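Local coordinates for protein imelysin (Bacteroides ovatus ATCC 8483, PDB 3OYV) that probably takes part in bacterial iron uptake as an outer-membrane, metal-binding protein of the imelysin family and a putative peptidase, at residues Y111-W116 and Q180-H185; D124-I129 and K173-I178; N301-P306 and R342-L347. All blocks are in the same frame, centred on the assembly; numbering follows the deposited sequence.

Contact 1. Residues Y111-W116 and Q180-H185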
loop_
_atom_site.group_PDB
_atom_site.type_symbol
_atom_site.label_atom_id
_atom_site.label_comp_id
_atom_site.label_asym_id
_atom_site.label_seq_id
_atom_site.Cartn_x
_atom_site.Cartn_y
_atom_site.Cartn_z
ATOM N N TYR A 111 18.414 -0.464 -7.082
ATOM C CA TYR A 111 17.946 -1.517 -6.177
ATOM C C TYR A 111 17.132 -0.998 -5.007
ATOM O O TYR A 111 16.583 -1.794 -4.241
ATOM C CB TYR A 111 19.117 -2.407 -5.736
ATOM C CG TYR A 111 19.624 -3.245 -6.887
ATOM C CD1 TYR A 111 19.012 -4.438 -7.208
ATOM C CD2 TYR A 111 20.695 -2.837 -7.671
ATOM C CE1 TYR A 111 19.446 -5.197 -8.288
ATOM C CE2 TYR A 111 21.143 -3.583 -8.754
ATOM C CZ TYR A 111 20.516 -4.766 -9.059
ATOM O OH TYR A 111 20.928 -5.520 -10.123
ATOM N N ALA A 112 16.998 0.329 -4.903
ATOM C CA ALA A 112 16.187 0.960 -3.863
ATOM C C ALA A 112 14.717 1.149 -4.256
ATOM O O ALA A 112 13.929 1.561 -3.425
ATOM C CB ALA A 112 16.792 2.330 -3.481
ATOM N N VAL A 113 14.399 0.949 -5.537
ATOM C CA VAL A 113 13.065 1.274 -6.058
ATOM C C VAL A 113 11.994 0.264 -5.592
ATOM O O VAL A 113 11.981 -0.897 -6.024
ATOM C CB VAL A 113 13.094 1.355 -7.590
ATOM C CG1 VAL A 113 11.680 1.588 -8.185
ATOM C CG2 VAL A 113 14.041 2.504 -8.054
ATOM N N GLU A 114 11.063 0.726 -4.764
ATOM C CA GLU A 114 9.965 -0.099 -4.287
ATOM C C GLU A 114 9.089 -0.566 -5.448
ATOM O O GLU A 114 8.627 0.237 -6.250
ATOM C CB GLU A 114 9.116 0.703 -3.291
ATOM C CG GLU A 114 7.762 0.056 -2.934
ATOM C CD GLU A 114 6.819 1.001 -2.195
ATOM O OE1 GLU A 114 7.286 1.705 -1.281
ATOM O OE2 GLU A 114 5.598 1.034 -2.518
ATOM N N SER A 115 8.858 -1.868 -5.533
ATOM C CA SER A 115 8.053 -2.537 -6.567
ATOM C C SER A 115 8.780 -2.669 -7.921
ATOM O O SER A 115 8.156 -2.946 -8.955
ATOM C CB SER A 115 6.662 -1.934 -6.750
ATOM O OG SER A 115 5.856 -2.140 -5.611
ATOM N N TRP A 116 10.118 -2.569 -7.941
ATOM C CA TRP A 116 10.814 -2.740 -9.202
ATOM C C TRP A 116 10.834 -4.175 -9.701
ATOM O O TRP A 116 10.952 -4.399 -10.890
ATOM C CB TRP A 116 12.235 -2.196 -9.134
ATOM C CG TRP A 116 13.315 -3.103 -8.534
ATOM C CD1 TRP A 116 13.754 -3.112 -7.243
ATOM C CD2 TRP A 116 14.079 -4.113 -9.212
ATOM N NE1 TRP A 116 14.751 -4.043 -7.074
ATOM C CE2 TRP A 116 14.983 -4.651 -8.272
ATOM C CE3 TRP A 116 14.114 -4.578 -10.525
ATOM C CZ2 TRP A 116 15.878 -5.681 -8.597
ATOM C CZ3 TRP A 116 15.028 -5.575 -10.860
ATOM C CH2 TRP A 116 15.898 -6.102 -9.899
ATOM N N GLN A 180 8.131 4.014 -18.443
ATOM C CA GLN A 180 8.107 2.681 -17.857
ATOM C C GLN A 180 9.379 1.926 -18.221
ATOM O O GLN A 180 9.740 1.878 -19.386
ATOM C CB GLN A 180 6.868 1.920 -18.371
ATOM C CG GLN A 180 6.796 0.435 -18.069
ATOM C CD GLN A 180 6.548 0.107 -16.616
ATOM O OE1 GLN A 180 6.487 1.000 -15.752
ATOM N NE2 GLN A 180 6.349 -1.179 -16.340
ATOM N N PRO A 181 10.056 1.304 -17.236
ATOM C CA PRO A 181 9.820 1.352 -15.804
ATOM C C PRO A 181 10.598 2.479 -15.154
ATOM O O PRO A 181 11.681 2.839 -15.599
ATOM C CB PRO A 181 10.368 -0.004 -15.352
ATOM C CG PRO A 181 11.553 -0.221 -16.294
ATOM C CD PRO A 181 11.118 0.330 -17.598
ATOM N N PHE A 182 10.084 2.978 -14.055
ATOM C CA PHE A 182 10.762 4.033 -13.302
ATOM C C PHE A 182 12.195 3.619 -12.990
ATOM O O PHE A 182 13.107 4.438 -13.077
ATOM C CB PHE A 182 9.966 4.367 -12.019
ATOM C CG PHE A 182 10.697 5.190 -11.010
ATOM C CD1 PHE A 182 11.361 6.364 -11.348
ATOM C CD2 PHE A 182 10.656 4.813 -9.667
ATOM C CE1 PHE A 182 12.003 7.093 -10.361
ATOM C CE2 PHE A 182 11.290 5.534 -8.691
ATOM C CZ PHE A 182 11.981 6.685 -9.033
ATOM N N ARG A 183 12.425 2.367 -12.620
ATOM C CA ARG A 183 13.770 1.962 -12.230
ATOM C C ARG A 183 14.821 2.205 -13.316
ATOM O O ARG A 183 15.986 2.394 -12.985
ATOM C CB ARG A 183 13.777 0.502 -11.787
ATOM C CG ARG A 183 15.144 0.003 -11.366
ATOM C CD ARG A 183 15.095 -1.445 -11.165
ATOM N NE ARG A 183 16.330 -2.033 -10.671
ATOM C CZ ARG A 183 17.197 -2.741 -11.403
ATOM N NH1 ARG A 183 17.057 -2.890 -12.705
ATOM N NH2 ARG A 183 18.261 -3.275 -10.817
ATOM N N ASN A 184 14.414 2.213 -14.583
ATOM C CA ASN A 184 15.355 2.466 -15.695
ATOM C C ASN A 184 15.387 3.915 -16.149
ATOM O O ASN A 184 16.090 4.247 -17.114
ATOM C CB ASN A 184 15.050 1.581 -16.917
ATOM C CG ASN A 184 15.361 0.119 -16.683
ATOM O OD1 ASN A 184 16.017 -0.215 -15.728
ATOM N ND2 ASN A 184 14.865 -0.760 -17.567
ATOM N N HIS A 185 14.614 4.765 -15.479
ATOM C CA HIS A 185 14.491 6.188 -15.828
ATOM C C HIS A 185 14.529 7.102 -14.610
ATOM O O HIS A 185 13.880 8.150 -14.577
ATOM C CB HIS A 185 13.193 6.390 -16.613
ATOM C CG HIS A 185 13.166 5.623 -17.874
ATOM N ND1 HIS A 185 12.586 4.383 -18.002
ATOM C CD2 HIS A 185 13.706 5.915 -19.076
ATOM C CE1 HIS A 185 12.780 3.940 -19.230
ATOM N NE2 HIS A 185 13.449 4.852 -19.903
#

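Contact 2. Residues D124-I129 and K173-I178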
loop_
_atom_site.group_PDB
_atom_site.type_symbol
_atom_site.label_atom_id
_atom_site.label_comp_id
_atom_site.label_asym_id
_atom_site.label_seq_id
_atom_site.Cartn_x
_atom_site.Cartn_y
_atom_site.Cartn_z
ATOM N N ASP A 124 2.058 1.367 -8.625
ATOM C CA ASP A 124 1.999 1.360 -7.176
ATOM C C ASP A 124 1.821 2.790 -6.662
ATOM O O ASP A 124 0.870 3.110 -5.943
ATOM C CB ASP A 124 3.307 0.708 -6.712
ATOM C CG ASP A 124 3.538 0.726 -5.215
ATOM O OD1 ASP A 124 2.748 1.247 -4.410
ATOM O OD2 ASP A 124 4.594 0.154 -4.809
ATOM N N TYR A 125 2.742 3.665 -7.052
ATOM C CA TYR A 125 2.764 5.008 -6.475
ATOM C C TYR A 125 1.550 5.810 -6.941
ATOM O O TYR A 125 1.020 6.630 -6.186
ATOM C CB TYR A 125 4.062 5.764 -6.787
ATOM C CG TYR A 125 5.370 5.021 -6.528
ATOM C CD1 TYR A 125 5.446 3.884 -5.706
ATOM C CD2 TYR A 125 6.535 5.466 -7.140
ATOM C CE1 TYR A 125 6.643 3.194 -5.551
ATOM C CE2 TYR A 125 7.721 4.793 -6.981
ATOM C CZ TYR A 125 7.784 3.661 -6.181
ATOM O OH TYR A 125 9.003 2.995 -6.101
ATOM N N THR A 126 1.117 5.563 -8.177
ATOM C CA THR A 126 -0.091 6.188 -8.705
ATOM C C THR A 126 -1.312 5.749 -7.889
ATOM O O THR A 126 -2.152 6.579 -7.516
ATOM C CB THR A 126 -0.286 5.868 -10.189
ATOM O OG1 THR A 126 0.856 6.288 -10.920
ATOM C CG2 THR A 126 -1.504 6.564 -10.777
ATOM N N ASN A 127 -1.397 4.445 -7.584
ATOM C CA ASN A 127 -2.478 3.955 -6.711
ATOM C C ASN A 127 -2.455 4.594 -5.346
ATOM O O ASN A 127 -3.500 4.874 -4.769
ATOM C CB ASN A 127 -2.414 2.429 -6.581
ATOM C CG ASN A 127 -2.972 1.710 -7.788
ATOM O OD1 ASN A 127 -3.715 2.283 -8.589
ATOM N ND2 ASN A 127 -2.600 0.437 -7.939
ATOM N N ASN A 128 -1.261 4.870 -4.828
ATOM C CA ASN A 128 -1.157 5.582 -3.570
ATOM C C ASN A 128 -1.812 6.982 -3.670
ATOM O O ASN A 128 -2.467 7.455 -2.743
ATOM C CB ASN A 128 0.296 5.775 -3.108
ATOM C CG ASN A 128 1.081 4.474 -2.837
ATOM O OD1 ASN A 128 2.310 4.535 -2.865
ATOM N ND2 ASN A 128 0.420 3.341 -2.585
ATOM N N ILE A 129 -1.613 7.643 -4.803
ATOM C CA ILE A 129 -2.248 8.953 -5.014
ATOM C C ILE A 129 -3.775 8.787 -5.163
ATOM O O ILE A 129 -4.545 9.601 -4.652
ATOM C CB ILE A 129 -1.628 9.712 -6.199
ATOM C CG1 ILE A 129 -0.117 9.940 -5.991
ATOM C CG2 ILE A 129 -2.370 11.026 -6.415
ATOM C CD1 ILE A 129 0.273 10.614 -4.718
ATOM N N LYS A 173 -0.943 11.869 -12.717
ATOM C CA LYS A 173 -0.518 11.890 -14.107
ATOM C C LYS A 173 1.004 12.070 -14.198
ATOM O O LYS A 173 1.614 11.501 -15.086
ATOM C CB LYS A 173 -1.269 12.986 -14.881
ATOM C CG LYS A 173 -0.967 13.049 -16.378
ATOM C CD LYS A 173 -1.271 11.750 -17.124
ATOM C CE LYS A 173 -1.525 11.993 -18.631
ATOM N NZ LYS A 173 -0.461 12.787 -19.309
ATOM N N ALA A 174 1.604 12.853 -13.313
ATOM C CA ALA A 174 3.073 13.017 -13.355
ATOM C C ALA A 174 3.798 11.685 -13.096
ATOM O O ALA A 174 4.776 11.358 -13.772
ATOM C CB ALA A 174 3.530 14.049 -12.361
ATOM N N ILE A 175 3.282 10.880 -12.169
ATOM C CA ILE A 175 3.911 9.571 -11.909
ATOM C C ILE A 175 3.739 8.680 -13.134
ATOM O O ILE A 175 4.679 8.011 -13.574
ATOM C CB ILE A 175 3.335 8.939 -10.654
ATOM C CG1 ILE A 175 3.688 9.771 -9.410
ATOM C CG2 ILE A 175 3.866 7.476 -10.520
ATOM C CD1 ILE A 175 2.810 9.467 -8.188
ATOM N N GLN A 176 2.544 8.665 -13.721
ATOM C CA GLN A 176 2.324 7.867 -14.924
ATOM C C GLN A 176 3.175 8.298 -16.114
ATOM O O GLN A 176 3.504 7.476 -16.956
ATOM C CB GLN A 176 0.836 7.869 -15.317
ATOM C CG GLN A 176 -0.017 7.054 -14.345
ATOM C CD GLN A 176 0.191 5.582 -14.533
ATOM O OE1 GLN A 176 -0.004 5.047 -15.629
ATOM N NE2 GLN A 176 0.662 4.908 -13.487
ATOM N N ASP A 177 3.508 9.579 -16.149
ATOM C CA ASP A 177 4.339 10.091 -17.225
ATOM C C ASP A 177 5.776 9.600 -17.178
ATOM O O ASP A 177 6.456 9.609 -18.244
ATOM C CB ASP A 177 4.312 11.622 -17.277
ATOM C CG ASP A 177 3.081 12.152 -17.989
ATOM O OD1 ASP A 177 2.443 11.382 -18.721
ATOM O OD2 ASP A 177 2.765 13.344 -17.819
ATOM N N ILE A 178 6.239 9.168 -15.994
ATOM C CA ILE A 178 7.598 8.637 -15.907
ATOM C C ILE A 178 7.675 7.499 -16.906
ATOM O O ILE A 178 6.785 6.648 -16.959
ATOM C CB ILE A 178 7.924 8.117 -14.495
ATOM C CG1 ILE A 178 7.891 9.234 -13.446
ATOM C CG2 ILE A 178 9.302 7.390 -14.507
ATOM C CD1 ILE A 178 7.989 8.777 -11.972
#

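Contact 3. Residues N301-P306 and R342-L347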
loop_
_atom_site.group_PDB
_atom_site.type_symbol
_atom_site.label_atom_id
_atom_site.label_comp_id
_atom_site.label_asym_id
_atom_site.label_seq_id
_atom_site.Cartn_x
_atom_site.Cartn_y
_atom_site.Cartn_z
ATOM N N ASN A 301 4.770 -5.552 8.857
ATOM C CA ASN A 301 4.555 -7.000 8.671
ATOM C C ASN A 301 3.937 -7.349 7.321
ATOM O O ASN A 301 4.091 -8.472 6.852
ATOM C CB ASN A 301 3.695 -7.547 9.810
ATOM C CG ASN A 301 4.503 -7.958 10.999
ATOM O OD1 ASN A 301 5.716 -7.942 10.959
ATOM N ND2 ASN A 301 3.821 -8.347 12.084
HETATM N N MSE A 302 3.255 -6.388 6.728
HETATM C CA MSE A 302 2.591 -6.590 5.440
HETATM C C MSE A 302 3.355 -6.053 4.237
HETATM O O MSE A 302 3.131 -6.498 3.107
HETATM C CB MSE A 302 1.221 -5.961 5.498
HETATM C CG MSE A 302 0.347 -6.677 6.508
HETATM SE SE MSE A 302 -1.489 -5.970 6.543
HETATM C CE MSE A 302 -2.166 -6.573 4.884
ATOM N N ASP A 303 4.233 -5.070 4.463
ATOM C CA ASP A 303 4.720 -4.270 3.343
ATOM C C ASP A 303 6.073 -3.613 3.557
ATOM O O ASP A 303 6.288 -2.499 3.108
ATOM C CB ASP A 303 3.683 -3.179 3.018
ATOM C CG ASP A 303 3.866 -2.567 1.634
ATOM O OD1 ASP A 303 4.183 -3.303 0.667
ATOM O OD2 ASP A 303 3.654 -1.335 1.528
ATOM N N SER A 304 7.020 -4.294 4.202
ATOM C CA SER A 304 8.315 -3.688 4.370
ATOM C C SER A 304 9.028 -3.525 3.058
ATOM O O SER A 304 8.918 -4.359 2.155
ATOM C CB SER A 304 9.230 -4.509 5.296
ATOM O OG SER A 304 8.842 -4.377 6.642
ATOM N N TRP A 305 9.805 -2.450 2.981
ATOM C CA TRP A 305 10.723 -2.196 1.876
ATOM C C TRP A 305 11.778 -1.229 2.405
ATOM O O TRP A 305 11.415 -0.236 3.005
ATOM C CB TRP A 305 10.014 -1.602 0.648
ATOM C CG TRP A 305 10.978 -1.401 -0.466
ATOM C CD1 TRP A 305 11.617 -0.247 -0.805
ATOM C CD2 TRP A 305 11.516 -2.414 -1.304
ATOM N NE1 TRP A 305 12.462 -0.466 -1.839
ATOM C CE2 TRP A 305 12.424 -1.794 -2.170
ATOM C CE3 TRP A 305 11.278 -3.782 -1.444
ATOM C CZ2 TRP A 305 13.120 -2.494 -3.140
ATOM C CZ3 TRP A 305 11.966 -4.481 -2.398
ATOM C CH2 TRP A 305 12.875 -3.846 -3.249
ATOM N N PRO A 306 13.071 -1.510 2.199
ATOM C CA PRO A 306 13.705 -2.626 1.509
ATOM C C PRO A 306 13.642 -3.929 2.297
ATOM O O PRO A 306 13.216 -3.938 3.434
ATOM C CB PRO A 306 15.158 -2.165 1.356
ATOM C CG PRO A 306 15.376 -1.275 2.461
ATOM C CD PRO A 306 14.079 -0.537 2.674
ATOM N N ARG A 342 9.347 -10.809 4.909
ATOM C CA ARG A 342 7.943 -11.176 4.690
ATOM C C ARG A 342 7.259 -10.055 3.883
ATOM O O ARG A 342 7.921 -9.160 3.324
ATOM C CB ARG A 342 7.231 -11.434 6.022
ATOM C CG ARG A 342 7.113 -10.198 6.873
ATOM C CD ARG A 342 6.657 -10.533 8.266
ATOM N NE ARG A 342 5.212 -10.707 8.457
ATOM C CZ ARG A 342 4.626 -11.251 9.522
ATOM N NH1 ARG A 342 5.328 -11.863 10.491
ATOM N NH2 ARG A 342 3.321 -11.233 9.621
ATOM N N GLY A 343 5.941 -10.135 3.835
ATOM C CA GLY A 343 5.138 -9.114 3.220
ATOM C C GLY A 343 5.051 -9.193 1.723
ATOM O O GLY A 343 5.669 -10.043 1.064
ATOM N N PHE A 344 4.309 -8.225 1.172
ATOM C CA PHE A 344 4.069 -8.192 -0.256
ATOM C C PHE A 344 5.351 -8.234 -1.100
ATOM O O PHE A 344 5.384 -8.852 -2.154
ATOM C CB PHE A 344 3.280 -6.953 -0.637
ATOM C CG PHE A 344 1.784 -7.054 -0.426
ATOM C CD1 PHE A 344 1.049 -7.921 -1.218
ATOM C CD2 PHE A 344 1.121 -6.244 0.501
ATOM C CE1 PHE A 344 -0.298 -7.971 -1.106
ATOM C CE2 PHE A 344 -0.260 -6.293 0.617
ATOM C CZ PHE A 344 -0.971 -7.196 -0.172
ATOM N N HIS A 345 6.389 -7.502 -0.673
ATOM C CA HIS A 345 7.565 -7.417 -1.494
ATOM C C HIS A 345 8.441 -8.676 -1.448
ATOM O O HIS A 345 9.165 -8.950 -2.380
ATOM C CB HIS A 345 8.341 -6.151 -1.208
ATOM C CG HIS A 345 7.559 -4.929 -1.548
ATOM N ND1 HIS A 345 7.157 -4.639 -2.839
ATOM C CD2 HIS A 345 7.098 -3.932 -0.768
ATOM C CE1 HIS A 345 6.473 -3.506 -2.828
ATOM N NE2 HIS A 345 6.404 -3.072 -1.579
ATOM N N THR A 346 8.360 -9.433 -0.371
ATOM C CA THR A 346 9.011 -10.750 -0.332
ATOM C C THR A 346 8.315 -11.704 -1.284
ATOM O O THR A 346 8.969 -12.407 -2.039
ATOM C CB THR A 346 9.093 -11.324 1.102
ATOM O OG1 THR A 346 9.933 -10.474 1.876
ATOM C CG2 THR A 346 9.716 -12.711 1.052
ATOM N N LEU A 347 6.982 -11.714 -1.277
ATOM C CA LEU A 347 6.290 -12.529 -2.274
ATOM C C LEU A 347 6.594 -12.065 -3.675
ATOM O O LEU A 347 6.772 -12.879 -4.560
ATOM C CB LEU A 347 4.815 -12.525 -1.987
ATOM C CG LEU A 347 3.997 -13.606 -2.643
ATOM C CD1 LEU A 347 4.619 -15.001 -2.525
ATOM C CD2 LEU A 347 2.567 -13.558 -1.997
HETATM O O HOH W 1 7.277 -6.672 1.941
#

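Contact 1. Residues Y111-W116 and Q180-H185
The CA atoms of V113 and R183 come within 6.3 Å where two interhelical loops pass each other: 111-116 folds back in a type II beta turn from V113 to W116, while 180-185 includes a short 3-10 segment around R183. R183 makes two cation-pi contacts within the all-helical imelysin fold, one flat on W116 and one edge-on to Y111, and they join the loop ahead of helix 121-137 to the one that follows helix 158-177. In the conformer described here, one of two modelled, R183 holds CG anti to its backbone N (chi1 180°) and stays extended to NE, so its guanidinium is carried across to the other loop. There it lies flat over one face of the W116 indole, the planes 13° apart and R183 CZ 3.7 Å from the centroid of the six-membered ring. The stack starts before the charged group, since R183 CD already sits 3.3 Å from W116 CE3. Y111 meets the same group differently: its ring stands 80° to the guanidinium, and R183 NH2 enters over the ring face, 3.2 Å from Y111 CZ. One cation is thus shared by two pi faces, W116 taking its flat side and Y111 its edge. A hydrogen bond from R183 NE to the carbonyl O of L110 helps fix the rotation of the group. Beside this polar arrangement, V113 CG1 packs 3.7 Å from F182 CD2, and Y125 of helix 121-137 touches both residues. The 180-185 loop, which has a cis peptide before P181, is tied internally at P181 O: N184 N and H185 ND1 reach it from opposite faces of the carbonyl plane, the imidazole bond from H185 ND1 to P181 O being 3.0 Å.

Contact 2. Residues D124-I129 and K173-I178
I175 reaches across to the neighbouring helix and lays its CD1 3.7 Å from I129 CG1, with Y125 CB bordering its CG2 at 4.1 Å. This is antiparallel helix packing in the imelysin fold: the local axes of 124-129 and 173-177 run at 175° and approach to 9.0 Å, the CA atoms of T126 and I175 being the nearest pair. I175 CG2 also slides past T126 OG1 at 3.3 Å, so the threonine hydroxyl borders the apolar seam. C198 of helix 189-214 backs I175, and I168 and A172, earlier on helix 158-177, also pack against I129. Q176 bends at chi2 (-74°), which folds its amide back across T126 nearly at a right angle. The hydroxyl is gripped twice, accepting from Q176 and donating to R122 O one turn earlier in its own helix. The Q176 amide nitrogen likewise has two acceptors, the second being D123 OD1, which helps to fix the amide's rotation. The bond across the interface is nearly straight: Q176 NE2 lies 2.9 Å from T126 OG1, with the acceptor in the amide plane and an N-H...O angle of 173°.

Contact 3. Residues N301-P306 and R342-L347
N301 and R342 lie face to face, the N301 carboxamide stacked on the guanidinium with planes 11° apart and N301 CG 3.6 Å from R342 CZ, over the centre of the group. R342 bends at chi3, which lets NE turn back to the N301 backbone: R342 NE donates to a lone pair of N301 O at 3.0 Å, though the bond is bent (136°). Salt bridges to E336 and D38 hold its two outer nitrogens. Next along, M302 O, on a residue present as selenomethionine, sits 3.3 Å from G343 CA and accepts the straighter bond from F344 N at 2.8 Å. G343, with positive phi, has no side chain to obstruct that close approach. H345 meets W305, S304 and D303: W305 turns an edge to its face, a T-shaped pair with centroids 5.3 Å apart and planes at 65°, while S304 O lies near its plane, 3.5 Å from H345 CD2. D303 OD1 comes 3.2 Å from H345 NE2, but the angle is too poor for a hydrogen bond; that oxygen is salt-bridged to R279. A water accepts from H345 N and bridges it to S304 O and R342 O, joining the start of helix 343-351 to the loop. G343, H345 and E348 form the GxHxxE motif of the imelysin family, with H345 ND1 bonded to E348 OE1. H345 NE2 bonds an unidentified ligand and D303 OD2 a glycerol, both probably from the crystallisation liquor, which suggests that this packing holds both polar tips at a ligand-accessible pocket, consistent with the putative functional site.

From the N terminus, contact 1 opens first, at 111-116. Contact 2 is nested within the loop it closes: 124-129 and 173-178 pair before the chain reaches 180-185. The two touch where S115 OG meets D124 OD2, so the 111-116 loop is keyed to helix 121-137. Contact 3 follows in series, closing the span between helices 298-303 and 343-351 in the C-terminal part. It touches contact 1, where W305 NE1 bonds A112 O and S115 packs on H345, but comes no nearer than about 5 Å to contact 2. The 111-116 loop therefore bridges the N-terminal helices and the 343-351 region.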